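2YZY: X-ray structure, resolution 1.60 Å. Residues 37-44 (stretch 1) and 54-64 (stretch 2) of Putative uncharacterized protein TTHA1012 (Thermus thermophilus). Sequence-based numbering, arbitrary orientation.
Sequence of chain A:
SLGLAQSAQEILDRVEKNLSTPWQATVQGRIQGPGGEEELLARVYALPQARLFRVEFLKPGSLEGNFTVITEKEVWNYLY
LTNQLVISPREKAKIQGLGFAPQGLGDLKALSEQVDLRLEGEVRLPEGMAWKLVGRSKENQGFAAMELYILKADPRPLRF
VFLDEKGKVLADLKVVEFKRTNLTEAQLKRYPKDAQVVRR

Stretch 1 37-44: EEELLARV
Stretch 2 54-64: RVEFLKPGSLE

Residues 39-44 and 54-59 form neighbouring antiparallel strands, their N-to-C directions 147° apart and their axes 4.4 Å apart at closest approach. Phi/psi values are extended, except at Leu 58 (-116/-31), where a bulge shifts the register by one. Val 44 thus pairs with Val 55, Arg 43 with Glu 56 and Ala 42 with Phe 57, but Leu 41 with Lys 59 (CA-CA 4.5, 5.1, 4.3 and 4.8 Å). Arg 43 N donates to Glu 56 O and Glu 56 N to Arg 43 O, both at 2.8 Å. At the bulge Leu 41 O accepts from Leu 58 N (2.7 Å) and Lys 59 N (3.2 Å), while Leu 41 N donates to Lys 59 O (3.1 Å). A cis peptide precedes Pro 60.

Ala 42, Val 44 (t), Val 55 (t) and Phe 57 (m) share one face; the small Ala 42 CB fits 4.0 Å from both Val 55 CG1 and Phe 57 CD1. Leu 40 (t, p) brings its CD1 to the Phe 57 ring edge, 4.0 Å from Phe 57 CD1. On the other face, the long Lys 59 (m, then t throughout) lets NZ salt-bridge Glu 39 OE2 at 3.0 Å. Leu 58 CD1 covers one face of the Arg 43 guanidinium, 3.6 Å from NH1; a water links NH1 (2.9 Å) to Glu 56 OE1 (2.8 Å).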

# COMPACT_ATOMS: atom_id res chain seq x y z
N GLU A 37 17.46 -0.41 -9.86
CA GLU A 37 16.53 0.40 -9.03
C GLU A 37 15.64 1.29 -9.90
O GLU A 37 16.10 1.85 -10.89
CB GLU A 37 17.32 1.28 -8.05
CG GLU A 37 16.45 2.15 -7.16
CD GLU A 37 17.27 3.03 -6.23
OE1 GLU A 37 18.00 3.90 -6.73
OE2 GLU A 37 17.17 2.84 -5.00
N GLU A 38 14.37 1.40 -9.52
CA GLU A 38 13.43 2.23 -10.27
C GLU A 38 12.52 2.98 -9.32
O GLU A 38 12.42 2.63 -8.14
CB GLU A 38 12.59 1.37 -11.21
CG GLU A 38 13.39 0.60 -12.25
CD GLU A 38 12.53 0.05 -13.36
OE1 GLU A 38 11.94 0.85 -14.11
OE2 GLU A 38 12.44 -1.19 -13.49
N GLU A 39 11.86 4.02 -9.83
CA GLU A 39 10.94 4.79 -9.01
C GLU A 39 9.54 4.21 -9.15
O GLU A 39 9.11 3.88 -10.25
CB GLU A 39 10.90 6.26 -9.44
CG GLU A 39 10.02 7.13 -8.53
CD GLU A 39 9.81 8.54 -9.03
OE1 GLU A 39 10.76 9.14 -9.57
OE2 GLU A 39 8.68 9.07 -8.87
N LEU A 40 8.85 4.08 -8.03
CA LEU A 40 7.48 3.58 -8.03
C LEU A 40 6.58 4.73 -7.61
O LEU A 40 6.86 5.43 -6.63
CB LEU A 40 7.32 2.41 -7.05
CG LEU A 40 5.92 1.80 -6.96
CD1 LEU A 40 5.60 1.08 -8.26
CD2 LEU A 40 5.84 0.83 -5.79
N LEU A 41 5.50 4.94 -8.35
CA LEU A 41 4.54 5.98 -8.01
C LEU A 41 3.16 5.41 -8.28
O LEU A 41 2.92 4.85 -9.35
CB LEU A 41 4.76 7.24 -8.86
CG LEU A 41 3.79 8.40 -8.55
CD1 LEU A 41 4.02 8.89 -7.12
CD2 LEU A 41 4.02 9.54 -9.53
N ALA A 42 2.26 5.54 -7.31
CA ALA A 42 0.92 5.01 -7.49
C ALA A 42 -0.09 5.72 -6.60
O ALA A 42 0.26 6.35 -5.61
CB ALA A 42 0.92 3.52 -7.17
N ARG A 43 -1.36 5.62 -6.99
CA ARG A 43 -2.43 6.19 -6.18
C ARG A 43 -3.14 4.98 -5.58
O ARG A 43 -3.29 3.96 -6.24
CB ARG A 43 -3.41 7.01 -7.03
CG ARG A 43 -2.85 8.33 -7.54
CD ARG A 43 -3.97 9.18 -8.12
NE ARG A 43 -3.53 10.49 -8.59
CZ ARG A 43 -3.17 10.75 -9.85
NH1 ARG A 43 -3.20 9.80 -10.77
NH2 ARG A 43 -2.80 11.98 -10.18
N VAL A 44 -3.55 5.10 -4.33
CA VAL A 44 -4.22 4.01 -3.63
C VAL A 44 -5.60 4.45 -3.15
O VAL A 44 -5.78 5.58 -2.71
CB VAL A 44 -3.36 3.55 -2.43
CG1 VAL A 44 -4.05 2.42 -1.70
CG2 VAL A 44 -1.97 3.13 -2.91
N ARG A 54 -8.00 -0.45 -4.38
CA ARG A 54 -7.55 -0.25 -5.75
C ARG A 54 -6.22 0.49 -5.76
O ARG A 54 -6.05 1.46 -5.02
CB ARG A 54 -8.58 0.53 -6.57
CG ARG A 54 -8.22 0.71 -8.06
CD ARG A 54 -9.34 1.44 -8.81
NE ARG A 54 -9.01 1.73 -10.20
CZ ARG A 54 -9.61 1.17 -11.25
NH1 ARG A 54 -10.57 0.27 -11.08
NH2 ARG A 54 -9.27 1.54 -12.48
N VAL A 55 -5.28 0.02 -6.57
CA VAL A 55 -3.98 0.66 -6.68
C VAL A 55 -3.77 0.99 -8.15
O VAL A 55 -3.94 0.12 -9.02
CB VAL A 55 -2.85 -0.27 -6.19
CG1 VAL A 55 -1.50 0.43 -6.33
CG2 VAL A 55 -3.11 -0.68 -4.74
N GLU A 56 -3.43 2.24 -8.44
CA GLU A 56 -3.22 2.70 -9.81
C GLU A 56 -1.77 3.13 -9.97
O GLU A 56 -1.30 4.01 -9.25
CB GLU A 56 -4.18 3.85 -10.12
CG GLU A 56 -5.64 3.42 -10.07
CD GLU A 56 -6.62 4.55 -10.30
OE1 GLU A 56 -6.19 5.66 -10.68
OE2 GLU A 56 -7.84 4.31 -10.11
N PHE A 57 -1.08 2.53 -10.92
CA PHE A 57 0.33 2.83 -11.13
C PHE A 57 0.63 3.94 -12.12
O PHE A 57 0.01 4.03 -13.18
CB PHE A 57 1.05 1.55 -11.54
CG PHE A 57 0.96 0.46 -10.52
CD1 PHE A 57 1.87 0.40 -9.47
CD2 PHE A 57 -0.07 -0.47 -10.56
CE1 PHE A 57 1.76 -0.57 -8.48
CE2 PHE A 57 -0.20 -1.45 -9.58
CZ PHE A 57 0.72 -1.50 -8.54
N LEU A 58 1.59 4.79 -11.74
CA LEU A 58 2.01 5.92 -12.56
C LEU A 58 3.47 5.80 -13.03
O LEU A 58 3.82 6.30 -14.09
CB LEU A 58 1.81 7.22 -11.78
CG LEU A 58 0.34 7.55 -11.49
CD1 LEU A 58 0.25 8.67 -10.46
CD2 LEU A 58 -0.36 7.94 -12.78
N LYS A 59 4.30 5.16 -12.21
CA LYS A 59 5.72 4.95 -12.53
C LYS A 59 6.10 3.59 -11.95
O LYS A 59 5.56 3.18 -10.93
CB LYS A 59 6.59 6.02 -11.88
CG LYS A 59 6.33 7.44 -12.36
CD LYS A 59 7.30 8.38 -11.67
CE LYS A 59 7.01 9.83 -11.99
NZ LYS A 59 7.96 10.73 -11.27
N PRO A 60 7.06 2.89 -12.57
CA PRO A 60 7.83 3.25 -13.76
C PRO A 60 7.06 3.04 -15.06
O PRO A 60 5.89 2.67 -15.05
CB PRO A 60 9.04 2.34 -13.66
CG PRO A 60 8.46 1.09 -13.10
CD PRO A 60 7.53 1.61 -12.01
N GLY A 61 7.75 3.27 -16.18
CA GLY A 61 7.12 3.12 -17.49
C GLY A 61 6.48 1.77 -17.74
O GLY A 61 5.46 1.68 -18.43
N SER A 62 7.07 0.72 -17.19
CA SER A 62 6.54 -0.63 -17.37
C SER A 62 5.21 -0.85 -16.67
O SER A 62 4.47 -1.77 -17.02
CB SER A 62 7.55 -1.66 -16.87
OG SER A 62 7.79 -1.50 -15.48
N LEU A 63 4.89 -0.02 -15.67
CA LEU A 63 3.63 -0.16 -14.93
C LEU A 63 2.65 0.98 -15.17
O LEU A 63 1.49 0.89 -14.79
CB LEU A 63 3.90 -0.25 -13.42
CG LEU A 63 4.84 -1.35 -12.91
CD1 LEU A 63 4.85 -1.33 -11.39
CD2 LEU A 63 4.38 -2.70 -13.41
N GLU A 64 3.11 2.05 -15.81
CA GLU A 64 2.27 3.21 -16.08
C GLU A 64 0.92 2.82 -16.69
O GLU A 64 0.88 2.21 -17.76
CB GLU A 64 3.02 4.17 -17.01
CG GLU A 64 2.31 5.50 -17.25
CD GLU A 64 3.03 6.35 -18.28
OE1 GLU A 64 4.25 6.60 -18.11
OE2 GLU A 64 2.39 6.76 -19.27
O HOH W 1 10.06 0.63 -16.64
O HOH W 2 10.27 -1.88 -14.85
O HOH W 3 -3.85 7.02 -11.27